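Local coordinates for protein argininosuccinate lyase (Chelativorans sp., PDB 6RXA) that acts as a C-N lyase (EDDS lyase) of the aspartase/fumarase superfamily, here in a variant engineered for enantioselective synthesis of precursors of dipeptide sweeteners, at residues A[115-120]-A[195-200]; A[127-132]-A[470-475]; A[171-176]-A[456-461]; A[369-374]-A[387-392]. The protein carries 2 engineered substitutions. All blocks are in the same frame, centred on the assembly; numbering follows the deposited sequence.

Interaction 1: A[115-120]-A[195-200]; sequences LANAGK and LCPLGA
Leu198, in the loop after helix 168-193, packs on the CB of Ala118 of helix 112-147. Its own CB stays clear of the helix, and CG comes closer because it lies anti to the carbonyl carbon (chi1 -72°). Leu198 CG then meets Ala118 CB at 3.7 Å. Of the two branches, Leu198 CD1 lies 3.9 Å from Ala118 CB. Leu198 CD2 also touches that CB and lies 4.0 Å from Leu115 N. Helix 35-56 adds Ile46, which touches both Leu198 and Ala118. The loop is shaped by a type II beta turn from Pro197 to Ala200, with Gly199 at the position of positive phi. Gly199 N is hydrogen-bonded to Asp114 OD2, which ties the turn to the start of the helix beside Ser111, Arg112 and Asn113, residues known to bind fumarate. Leu198 N points to Cys196 SG in a long hydrogen bond of 3.6 Å. Pro197 packs beside Leu198, on Asn117 and Ala118. Pro197 CG lies 3.7 Å from Ala118 N and 3.5 Å from Asn117 OD1. The Asn117 amide is held from outside this contact: OD1 is hydrogen-bonded to Arg121 NE, and ND2 to Gly234 O.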
loop_
_atom_site.group_PDB
_atom_site.type_symbol
_atom_site.label_atom_id
_atom_site.label_comp_id
_atom_site.label_asym_id
_atom_site.label_seq_id
_atom_site.Cartn_x
_atom_site.Cartn_y
_atom_site.Cartn_z
ATOM N N LEU A 115 12.027 24.747 11.841
ATOM C CA LEU A 115 13.374 24.273 11.536
ATOM C C LEU A 115 13.333 22.898 10.877
ATOM O O LEU A 115 13.969 22.671 9.837
ATOM C CB LEU A 115 14.206 24.209 12.824
ATOM C CG LEU A 115 15.541 23.460 12.739
ATOM C CD1 LEU A 115 16.528 24.216 11.862
ATOM C CD2 LEU A 115 16.129 23.249 14.130
ATOM N N ALA A 116 12.599 21.963 11.481
ATOM C CA ALA A 116 12.539 20.599 10.963
ATOM C C ALA A 116 11.941 20.571 9.565
ATOM O O ALA A 116 12.467 19.901 8.673
ATOM C CB ALA A 116 11.737 19.706 11.910
ATOM N N ASN A 117 10.830 21.283 9.358
ATOM C CA ASN A 117 10.185 21.271 8.047
ATOM C C ASN A 117 11.121 21.853 6.996
ATOM O O ASN A 117 11.249 21.301 5.893
ATOM C CB ASN A 117 8.869 22.056 8.106
ATOM C CG ASN A 117 7.916 21.730 6.952
ATOM O OD1 ASN A 117 8.019 22.291 5.857
ATOM N ND2 ASN A 117 6.937 20.866 7.219
ATOM N N ALA A 118 11.805 22.952 7.332
ATOM C CA ALA A 118 12.717 23.599 6.390
ATOM C C ALA A 118 13.933 22.733 6.091
ATOM O O ALA A 118 14.354 22.629 4.929
ATOM C CB ALA A 118 13.163 24.962 6.928
ATOM N N GLY A 119 14.542 22.130 7.117
ATOM C CA GLY A 119 15.711 21.302 6.874
ATOM C C GLY A 119 15.392 20.094 6.013
ATOM O O GLY A 119 16.172 19.721 5.132
ATOM N N LYS A 120 14.249 19.457 6.268
ATOM C CA LYS A 120 13.819 18.332 5.436
ATOM C C LYS A 120 13.623 18.771 3.993
ATOM O O LYS A 120 14.017 18.065 3.057
ATOM C CB LYS A 120 12.515 17.728 5.969
ATOM C CG LYS A 120 11.934 16.532 5.145
ATOM C CD LYS A 120 12.712 15.232 5.418
ATOM C CE LYS A 120 12.334 14.066 4.505
ATOM N NZ LYS A 120 10.973 13.550 4.797
ATOM N N LEU A 195 9.983 25.890 -1.287
ATOM C CA LEU A 195 9.271 26.962 -0.601
ATOM C C LEU A 195 9.669 26.930 0.867
ATOM O O LEU A 195 9.765 25.857 1.464
ATOM C CB LEU A 195 7.759 26.742 -0.723
ATOM C CG LEU A 195 7.191 26.762 -2.137
ATOM C CD1 LEU A 195 5.726 26.362 -2.109
ATOM C CD2 LEU A 195 7.349 28.136 -2.743
ATOM N N CYS A 196 9.912 28.108 1.446
ATOM C CA CYS A 196 10.485 28.192 2.784
ATOM C C CYS A 196 9.402 28.338 3.853
ATOM O O CYS A 196 8.629 29.311 3.797
ATOM C CB CYS A 196 11.422 29.381 2.861
ATOM S SG CYS A 196 12.343 29.406 4.400
ATOM N N PRO A 197 9.337 27.452 4.838
ATOM C CA PRO A 197 8.356 27.592 5.931
ATOM C C PRO A 197 8.884 28.334 7.149
ATOM O O PRO A 197 8.135 28.524 8.111
ATOM C CB PRO A 197 8.060 26.134 6.297
ATOM C CG PRO A 197 9.408 25.466 6.119
ATOM C CD PRO A 197 10.036 26.149 4.907
ATOM N N LEU A 198 10.142 28.760 7.143
ATOM C CA LEU A 198 10.696 29.448 8.298
ATOM C C LEU A 198 9.956 30.752 8.557
ATOM O O LEU A 198 9.605 31.491 7.634
ATOM C CB LEU A 198 12.182 29.705 8.072
ATOM C CG LEU A 198 12.975 28.402 8.159
ATOM C CD1 LEU A 198 14.353 28.587 7.562
ATOM C CD2 LEU A 198 13.073 27.901 9.603
ATOM N N GLY A 199 9.725 31.032 9.835
ATOM C CA GLY A 199 8.886 32.133 10.264
ATOM C C GLY A 199 7.546 31.671 10.780
ATOM O O GLY A 199 6.856 32.443 11.469
ATOM N N ALA A 200 7.157 30.434 10.473
ATOM C CA ALA A 200 5.976 29.848 11.088
ATOM C C ALA A 200 6.192 29.562 12.567
ATOM O O ALA A 200 5.218 29.437 13.320
ATOM C CB ALA A 200 5.622 28.543 10.374
#

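Interaction 2: A[127-132]-A[470-475]; sequences QLLRTI and AWLANA
Trp471, Leu472 and Ala475 of helix 451-500 pack against Leu129 and Ile132 of helix 112-147. The two segments run nearly antiparallel at 154°, with their axes 10.6 Å apart. Trp471 comes first. Its CG is anti to the backbone N (chi1 -176°), and the six-membered ring extends to the partner helix. Trp471 CZ3 meets Ile132 CD1 at 3.6 Å and Leu129 CD2 at 3.8 Å, and both side chains cross the indole at about a right angle. Tyr190 of helix 168-193 makes an edge-to-face contact with the same indole. Leu472 follows. Leu472 CD1 lies 3.8 Å from Leu129 O and also touches Leu129 CD2. Ile132 CG2 is a looser neighbour of Leu472 CD1, at 4.3 Å. One turn after Trp471, Ala475 CB reaches Leu129 CD2 at 3.9 Å and sits over one face of the indole, offset toward the rim. Leu129 CD2 is therefore shared by all three residues. Arg130 NH1, outside the contact, is hydrogen-bonded to Gln127 OE1, in the guanidinium plane, and forms a salt bridge with Asp333 OD1. No hydrogen bond crosses between the segments, so the helices are joined here by shape fit and burial of apolar surface.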
loop_
_atom_site.group_PDB
_atom_site.type_symbol
_atom_site.label_atom_id
_atom_site.label_comp_id
_atom_site.label_asym_id
_atom_site.label_seq_id
_atom_site.Cartn_x
_atom_site.Cartn_y
_atom_site.Cartn_z
ATOM N N GLN A 127 18.232 16.334 -2.995
ATOM C CA GLN A 127 18.052 14.978 -3.503
ATOM C C GLN A 127 17.202 14.962 -4.768
ATOM O O GLN A 127 17.374 14.086 -5.622
ATOM C CB GLN A 127 17.438 14.092 -2.429
ATOM C CG GLN A 127 18.385 13.836 -1.261
ATOM C CD GLN A 127 19.669 13.150 -1.671
ATOM O OE1 GLN A 127 19.656 12.043 -2.202
ATOM N NE2 GLN A 127 20.796 13.807 -1.425
ATOM N N LEU A 128 16.289 15.922 -4.901
ATOM C CA LEU A 128 15.507 16.043 -6.125
ATOM C C LEU A 128 16.379 16.486 -7.293
ATOM O O LEU A 128 16.247 15.951 -8.402
ATOM C CB LEU A 128 14.325 16.978 -5.883
ATOM C CG LEU A 128 13.233 17.090 -6.935
ATOM C CD1 LEU A 128 12.735 15.709 -7.283
ATOM C CD2 LEU A 128 12.117 17.944 -6.359
ATOM N N LEU A 129 17.300 17.434 -7.081
ATOM C CA LEU A 129 18.233 17.780 -8.150
ATOM C C LEU A 129 19.143 16.600 -8.498
ATOM O O LEU A 129 19.417 16.338 -9.673
ATOM C CB LEU A 129 19.056 19.012 -7.779
ATOM C CG LEU A 129 18.226 20.282 -7.609
ATOM C CD1 LEU A 129 19.116 21.466 -7.278
ATOM C CD2 LEU A 129 17.400 20.589 -8.847
ATOM N N ARG A 130 19.619 15.872 -7.484
ATOM C CA ARG A 130 20.379 14.645 -7.721
ATOM C C ARG A 130 19.582 13.657 -8.567
ATOM O O ARG A 130 20.117 13.044 -9.507
ATOM C CB ARG A 130 20.724 14.040 -6.361
ATOM C CG ARG A 130 21.537 12.770 -6.409
ATOM C CD ARG A 130 21.605 12.134 -5.026
ATOM N NE ARG A 130 22.445 10.937 -5.014
ATOM C CZ ARG A 130 22.295 9.928 -4.159
ATOM N NH1 ARG A 130 21.325 9.963 -3.239
ATOM N NH2 ARG A 130 23.102 8.876 -4.239
ATOM N N THR A 131 18.295 13.501 -8.256
ATOM C CA THR A 131 17.442 12.568 -8.981
ATOM C C THR A 131 17.201 13.033 -10.408
ATOM O O THR A 131 17.290 12.231 -11.348
ATOM C CB THR A 131 16.115 12.424 -8.223
ATOM O OG1 THR A 131 16.344 11.828 -6.940
ATOM C CG2 THR A 131 15.133 11.561 -8.984
ATOM N N ILE A 132 16.901 14.324 -10.599
ATOM C CA ILE A 132 16.719 14.864 -11.943
ATOM C C ILE A 132 17.976 14.662 -12.778
ATOM O O ILE A 132 17.900 14.286 -13.948
ATOM C CB ILE A 132 16.273 16.338 -11.871
ATOM C CG1 ILE A 132 14.835 16.383 -11.336
ATOM C CG2 ILE A 132 16.364 17.014 -13.229
ATOM C CD1 ILE A 132 14.347 17.764 -10.930
ATOM N N ALA A 470 19.431 22.504 -19.065
ATOM C CA ALA A 470 19.447 23.924 -18.737
ATOM C C ALA A 470 18.631 24.209 -17.481
ATOM O O ALA A 470 19.050 24.999 -16.628
ATOM C CB ALA A 470 18.928 24.724 -19.929
ATOM N N TRP A 471 17.461 23.578 -17.344
ATOM C CA TRP A 471 16.672 23.748 -16.130
ATOM C C TRP A 471 17.473 23.320 -14.908
ATOM O O TRP A 471 17.502 24.018 -13.887
ATOM C CB TRP A 471 15.384 22.928 -16.232
ATOM C CG TRP A 471 14.467 23.128 -15.073
ATOM C CD1 TRP A 471 13.406 23.971 -15.019
ATOM C CD2 TRP A 471 14.551 22.499 -13.789
ATOM N NE1 TRP A 471 12.796 23.895 -13.786
ATOM C CE2 TRP A 471 13.487 23.001 -13.011
ATOM C CE3 TRP A 471 15.409 21.547 -13.227
ATOM C CZ2 TRP A 471 13.267 22.599 -11.693
ATOM C CZ3 TRP A 471 15.189 21.146 -11.910
ATOM C CH2 TRP A 471 14.126 21.679 -11.162
ATOM N N LEU A 472 18.130 22.162 -14.997
ATOM C CA LEU A 472 18.912 21.656 -13.876
ATOM C C LEU A 472 20.080 22.573 -13.552
ATOM O O LEU A 472 20.356 22.845 -12.378
ATOM C CB LEU A 472 19.417 20.253 -14.199
ATOM C CG LEU A 472 20.326 19.614 -13.147
ATOM C CD1 LEU A 472 19.621 19.439 -11.822
ATOM C CD2 LEU A 472 20.821 18.273 -13.670
ATOM N N ALA A 473 20.787 23.054 -14.570
ATOM C CA ALA A 473 21.898 23.958 -14.319
ATOM C C ALA A 473 21.433 25.230 -13.625
ATOM O O ALA A 473 22.101 25.721 -12.705
ATOM C CB ALA A 473 22.583 24.279 -15.643
ATOM N N ASN A 474 20.303 25.792 -14.063
ATOM C CA ASN A 474 19.806 27.021 -13.459
ATOM C C ASN A 474 19.420 26.798 -12.002
ATOM O O ASN A 474 19.764 27.607 -11.125
ATOM C CB ASN A 474 18.619 27.558 -14.253
ATOM C CG ASN A 474 17.957 28.737 -13.571
ATOM O OD1 ASN A 474 18.402 29.877 -13.705
ATOM N ND2 ASN A 474 16.895 28.465 -12.818
ATOM N N ALA A 475 18.695 25.708 -11.724
ATOM C CA ALA A 475 18.261 25.431 -10.358
ATOM C C ALA A 475 19.456 25.199 -9.447
ATOM O O ALA A 475 19.484 25.687 -8.312
ATOM C CB ALA A 475 17.323 24.222 -10.313
#

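Interaction 3: A[171-176]-A[456-461]; sequences YLMAIS and ASIDDA
This is a buried, mostly apolar helix-helix contact in which Met173 of helix 168-193 packs on Ser457, Ile458 and Ala461 near the start of the long helix 451-500. The segments run roughly parallel, at 30°, and their axes are 10.7 Å apart. Met173 does most of the touching. Its chain bends at chi2 (-48°) and again at chi3 (-68°), the second bend setting the position of CE. Met173 SD lies 3.7 Å from Ile458 CG1, and these two side chains cross at about a right angle. Met173 CE meets Ala461 CB at 3.6 Å and Ser457 O at 3.7 Å. One turn on, Ser176 OG approaches Ala461 CB at 3.8 Å. That oxygen has its polar partner outside the contact, in a hydrogen bond with Arg139 NE of helix 112-147. Ala146 of the same helix also touches Met173, so the Met173 side chain is touched by residues of two other helices, 451-500 and 112-147. Asn227 of the second subunit packs on Met173 as well, which places the contact beside a subunit interface. Long helices packed side by side and buried against other subunits are characteristic of the central helical bundle of the tetrameric aspartase/fumarase superfamily.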
loop_
_atom_site.group_PDB
_atom_site.type_symbol
_atom_site.label_atom_id
_atom_site.label_comp_id
_atom_site.label_asym_id
_atom_site.label_seq_id
_atom_site.Cartn_x
_atom_site.Cartn_y
_atom_site.Cartn_z
ATOM N N TYR A 171 11.416 1.311 -29.921
ATOM C CA TYR A 171 11.113 0.896 -28.557
ATOM C C TYR A 171 11.735 1.852 -27.539
ATOM O O TYR A 171 11.073 2.304 -26.593
ATOM C CB TYR A 171 11.600 -0.547 -28.315
ATOM C CG TYR A 171 11.321 -0.987 -26.896
ATOM C CD1 TYR A 171 12.215 -0.712 -25.879
ATOM C CD2 TYR A 171 10.140 -1.628 -26.568
ATOM C CE1 TYR A 171 11.951 -1.057 -24.586
ATOM C CE2 TYR A 171 9.863 -1.987 -25.256
ATOM C CZ TYR A 171 10.776 -1.701 -24.269
ATOM O OH TYR A 171 10.528 -2.036 -22.954
ATOM N N LEU A 172 13.027 2.151 -27.701
ATOM C CA LEU A 172 13.716 3.030 -26.760
ATOM C C LEU A 172 13.079 4.409 -26.711
ATOM O O LEU A 172 13.058 5.039 -25.652
ATOM C CB LEU A 172 15.204 3.102 -27.091
ATOM C CG LEU A 172 15.934 1.791 -26.801
ATOM C CD1 LEU A 172 17.308 1.778 -27.467
ATOM C CD2 LEU A 172 16.074 1.576 -25.299
ATOM N N MET A 173 12.512 4.883 -27.818
ATOM C CA MET A 173 11.878 6.190 -27.780
ATOM C C MET A 173 10.565 6.180 -27.010
ATOM O O MET A 173 10.126 7.243 -26.570
ATOM C CB MET A 173 11.750 6.780 -29.178
ATOM C CG MET A 173 13.120 7.103 -29.784
ATOM S SD MET A 173 14.252 8.027 -28.725
ATOM C CE MET A 173 13.407 9.599 -28.655
ATOM N N ALA A 174 9.939 5.015 -26.794
ATOM C CA ALA A 174 8.829 4.967 -25.848
ATOM C C ALA A 174 9.326 5.294 -24.452
ATOM O O ALA A 174 8.704 6.075 -23.719
ATOM C CB ALA A 174 8.173 3.581 -25.866
ATOM N N ILE A 175 10.468 4.712 -24.079
ATOM C CA ILE A 175 11.064 4.985 -22.776
ATOM C C ILE A 175 11.424 6.462 -22.665
ATOM O O ILE A 175 11.170 7.095 -21.638
ATOM C CB ILE A 175 12.270 4.057 -22.542
ATOM C CG1 ILE A 175 11.887 2.579 -22.717
ATOM C CG2 ILE A 175 12.874 4.325 -21.175
ATOM C CD1 ILE A 175 10.805 2.080 -21.794
ATOM N N SER A 176 11.959 7.055 -23.742
ATOM C CA SER A 176 12.301 8.474 -23.690
ATOM C C SER A 176 11.076 9.334 -23.385
ATOM O O SER A 176 11.161 10.288 -22.602
ATOM C CB SER A 176 12.974 8.915 -24.992
ATOM O OG SER A 176 13.271 10.315 -24.952
ATOM N N ALA A 456 12.822 11.680 -36.313
ATOM C CA ALA A 456 12.135 12.907 -35.930
ATOM C C ALA A 456 11.949 12.976 -34.422
ATOM O O ALA A 456 12.169 14.030 -33.807
ATOM C CB ALA A 456 10.779 13.003 -36.632
ATOM N N SER A 457 11.550 11.855 -33.808
ATOM C CA SER A 457 11.374 11.819 -32.363
ATOM C C SER A 457 12.702 12.002 -31.648
ATOM O O SER A 457 12.760 12.649 -30.594
ATOM C CB SER A 457 10.735 10.496 -31.940
ATOM O OG SER A 457 9.351 10.491 -32.244
ATOM N N ILE A 458 13.775 11.427 -32.191
ATOM C CA ILE A 458 15.093 11.609 -31.589
ATOM C C ILE A 458 15.497 13.075 -31.638
ATOM O O ILE A 458 15.969 13.632 -30.641
ATOM C CB ILE A 458 16.136 10.696 -32.258
ATOM C CG1 ILE A 458 15.878 9.233 -31.870
ATOM C CG2 ILE A 458 17.555 11.137 -31.873
ATOM C CD1 ILE A 458 16.723 8.245 -32.651
ATOM N N ASP A 459 15.311 13.725 -32.796
ATOM C CA ASP A 459 15.650 15.140 -32.909
ATOM C C ASP A 459 14.891 15.957 -31.870
ATOM O O ASP A 459 15.465 16.835 -31.207
ATOM C CB ASP A 459 15.313 15.648 -34.313
ATOM C CG ASP A 459 16.230 15.096 -35.392
ATOM O OD1 ASP A 459 17.283 14.512 -35.073
ATOM O OD2 ASP A 459 15.892 15.263 -36.585
ATOM N N ASP A 460 13.602 15.668 -31.697
ATOM C CA ASP A 460 12.811 16.380 -30.703
ATOM C C ASP A 460 13.326 16.108 -29.292
ATOM O O ASP A 460 13.396 17.024 -28.462
ATOM C CB ASP A 460 11.341 15.977 -30.818
ATOM C CG ASP A 460 10.653 16.629 -32.007
ATOM O OD1 ASP A 460 11.271 17.525 -32.623
ATOM O OD2 ASP A 460 9.504 16.242 -32.322
ATOM N N ALA A 461 13.673 14.849 -28.998
ATOM C CA ALA A 461 14.132 14.496 -27.658
ATOM C C ALA A 461 15.481 15.131 -27.353
ATOM O O ALA A 461 15.750 15.519 -26.207
ATOM C CB ALA A 461 14.202 12.975 -27.523
#

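Interaction 4: A[369-374]-A[387-392]; sequences DLTDML and EIVAHV
Thr371 OG1 is hydrogen-bonded to Met367 O, one turn back along its own helix, and the same oxygen touches Val389 of the facing helix. Thr371 OG1 is 3.4 Å from both CB and CG2 of Val389. OG1 lies beside the backbone N, anti to the carbonyl carbon (chi1 -51°), within reach of Met367 O, and its contact with Val389 is plain packing. Val389 makes most of the contacts on its helix. Val389 CG2 also touches Leu374 CD1 at 3.9 Å. Val389 CG1 is 4.2 Å from Leu370 CD2. Ile388 CG2 approaches Leu374 CD1 more loosely, at 4.4 Å. The axes of segments 369-374 and 387-392 pass 9.5 Å apart, at 141° between their directions. Helices 367-378 and 382-399 are consecutive and joined by a short turn, forming an antiparallel helical hairpin within the C-terminal region of the argininosuccinate lyase family. Pro284 of the third subunit packs on both Thr371 and Val389, and Glu387 OE1 accepts a hydrogen bond from Gly12 N of that subunit. Between the segments the contact is apolar apart from the threonine oxygen. That oxygen is satisfied within its own helix, so it can lie against the valine without a polar partner across the hairpin.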
loop_
_atom_site.group_PDB
_atom_site.type_symbol
_atom_site.label_atom_id
_atom_site.label_comp_id
_atom_site.label_asym_id
_atom_site.label_seq_id
_atom_site.Cartn_x
_atom_site.Cartn_y
_atom_site.Cartn_z
ATOM N N ASP A 369 -0.017 -6.739 -41.609
ATOM C CA ASP A 369 0.210 -6.163 -42.931
ATOM C C ASP A 369 -0.404 -7.017 -44.030
ATOM O O ASP A 369 -0.911 -6.488 -45.024
ATOM C CB ASP A 369 1.688 -5.910 -43.184
ATOM C CG ASP A 369 2.118 -4.557 -42.669
ATOM O OD1 ASP A 369 1.391 -4.015 -41.809
ATOM O OD2 ASP A 369 3.155 -4.027 -43.131
ATOM N N LEU A 370 -0.375 -8.348 -43.883
ATOM C CA LEU A 370 -1.071 -9.199 -44.851
ATOM C C LEU A 370 -2.573 -8.903 -44.861
ATOM O O LEU A 370 -3.192 -8.811 -45.934
ATOM C CB LEU A 370 -0.778 -10.671 -44.558
ATOM C CG LEU A 370 -1.270 -11.710 -45.569
ATOM C CD1 LEU A 370 -0.565 -11.518 -46.909
ATOM C CD2 LEU A 370 -1.056 -13.126 -45.055
ATOM N N THR A 371 -3.168 -8.715 -43.677
ATOM C CA THR A 371 -4.593 -8.403 -43.572
ATOM C C THR A 371 -4.911 -7.033 -44.170
ATOM O O THR A 371 -5.894 -6.876 -44.910
ATOM C CB THR A 371 -5.002 -8.422 -42.094
ATOM O OG1 THR A 371 -4.561 -9.635 -41.461
ATOM C CG2 THR A 371 -6.518 -8.299 -41.945
ATOM N N ASP A 372 -4.116 -6.015 -43.816
ATOM C CA ASP A 372 -4.333 -4.678 -44.357
ATOM C C ASP A 372 -4.220 -4.684 -45.873
ATOM O O ASP A 372 -4.935 -3.939 -46.560
ATOM C CB ASP A 372 -3.290 -3.708 -43.797
ATOM C CG ASP A 372 -3.585 -3.243 -42.374
ATOM O OD1 ASP A 372 -4.763 -3.139 -41.983
ATOM O OD2 ASP A 372 -2.617 -2.943 -41.651
ATOM N N MET A 373 -3.329 -5.521 -46.410
ATOM C CA MET A 373 -3.162 -5.609 -47.855
ATOM C C MET A 373 -4.428 -6.127 -48.522
ATOM O O MET A 373 -4.840 -5.617 -49.573
ATOM C CB MET A 373 -1.959 -6.497 -48.181
ATOM C CG MET A 373 -1.624 -6.598 -49.665
ATOM S SD MET A 373 -2.581 -7.874 -50.492
ATOM C CE MET A 373 -1.650 -9.329 -50.021
ATOM N N LEU A 374 -5.067 -7.144 -47.932
ATOM C CA LEU A 374 -6.304 -7.654 -48.511
ATOM C C LEU A 374 -7.374 -6.567 -48.547
ATOM O O LEU A 374 -8.029 -6.357 -49.570
ATOM C CB LEU A 374 -6.811 -8.864 -47.735
ATOM C CG LEU A 374 -5.875 -10.066 -47.624
ATOM C CD1 LEU A 374 -6.586 -11.211 -46.898
ATOM C CD2 LEU A 374 -5.365 -10.501 -48.968
ATOM N N GLU A 387 -10.278 -12.784 -40.492
ATOM C CA GLU A 387 -10.612 -14.199 -40.368
ATOM C C GLU A 387 -9.845 -15.047 -41.377
ATOM O O GLU A 387 -9.426 -16.169 -41.061
ATOM C CB GLU A 387 -12.122 -14.393 -40.546
ATOM C CG GLU A 387 -12.668 -15.705 -39.985
ATOM C CD GLU A 387 -12.517 -15.822 -38.471
ATOM O OE1 GLU A 387 -12.128 -16.910 -37.998
ATOM O OE2 GLU A 387 -12.786 -14.834 -37.755
ATOM N N ILE A 388 -9.669 -14.544 -42.598
ATOM C CA ILE A 388 -8.884 -15.276 -43.589
ATOM C C ILE A 388 -7.447 -15.433 -43.107
ATOM O O ILE A 388 -6.863 -16.524 -43.160
ATOM C CB ILE A 388 -8.922 -14.564 -44.950
ATOM C CG1 ILE A 388 -10.323 -14.599 -45.559
ATOM C CG2 ILE A 388 -7.911 -15.234 -45.895
ATOM C CD1 ILE A 388 -10.466 -13.703 -46.778
ATOM N N VAL A 389 -6.842 -14.336 -42.654
ATOM C CA VAL A 389 -5.441 -14.404 -42.252
ATOM C C VAL A 389 -5.256 -15.239 -40.987
ATOM O O VAL A 389 -4.252 -15.936 -40.840
ATOM C CB VAL A 389 -4.834 -12.995 -42.142
ATOM C CG1 VAL A 389 -3.401 -13.077 -41.614
ATOM C CG2 VAL A 389 -4.888 -12.293 -43.507
ATOM N N ALA A 390 -6.206 -15.217 -40.056
ATOM C CA ALA A 390 -6.081 -16.117 -38.915
ATOM C C ALA A 390 -6.014 -17.569 -39.380
ATOM O O ALA A 390 -5.255 -18.371 -38.821
ATOM C CB ALA A 390 -7.239 -15.912 -37.945
ATOM N N HIS A 391 -6.805 -17.921 -40.404
ATOM C CA HIS A 391 -6.768 -19.278 -40.943
ATOM C C HIS A 391 -5.417 -19.564 -41.584
ATOM O O HIS A 391 -4.882 -20.672 -41.456
ATOM C CB HIS A 391 -7.903 -19.460 -41.957
ATOM C CG HIS A 391 -8.108 -20.877 -42.407
ATOM N ND1 HIS A 391 -9.200 -21.628 -42.025
ATOM C CD2 HIS A 391 -7.371 -21.675 -43.219
ATOM C CE1 HIS A 391 -9.123 -22.828 -42.571
ATOM N NE2 HIS A 391 -8.023 -22.883 -43.300
ATOM N N VAL A 392 -4.838 -18.574 -42.263
ATOM C CA VAL A 392 -3.493 -18.741 -42.793
ATOM C C VAL A 392 -2.537 -19.126 -41.673
ATOM O O VAL A 392 -1.757 -20.077 -41.791
ATOM C CB VAL A 392 -3.029 -17.465 -43.516
ATOM C CG1 VAL A 392 -1.544 -17.570 -43.835
ATOM C CG2 VAL A 392 -3.858 -17.234 -44.788
#

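Overall arrangement
Helix 112-147 links interactions 1 and 2, whose centres are 21 Å apart. Helix 451-500 links interactions 2 and 3, also 21 Å centre to centre. Interactions 2 and 3 join long helices of the bundle, while interaction 1 sets a loop against one of them. Interactions 1 and 3 lie on opposite sides of the chain's centre, 40 Å apart between centres. Interaction 4 stands apart in the C-terminal region, about 65 Å from interaction 1 and 31 Å from interaction 3 by their centres. Interaction 1 borders the fumarate-binding Arg112, three residues before Leu115 on the same helix, though no fumarate is bound to this chain. Interactions 2, 3 and 4 lie away from the known ligand-binding residues. Interactions 3 and 4 both border other subunits.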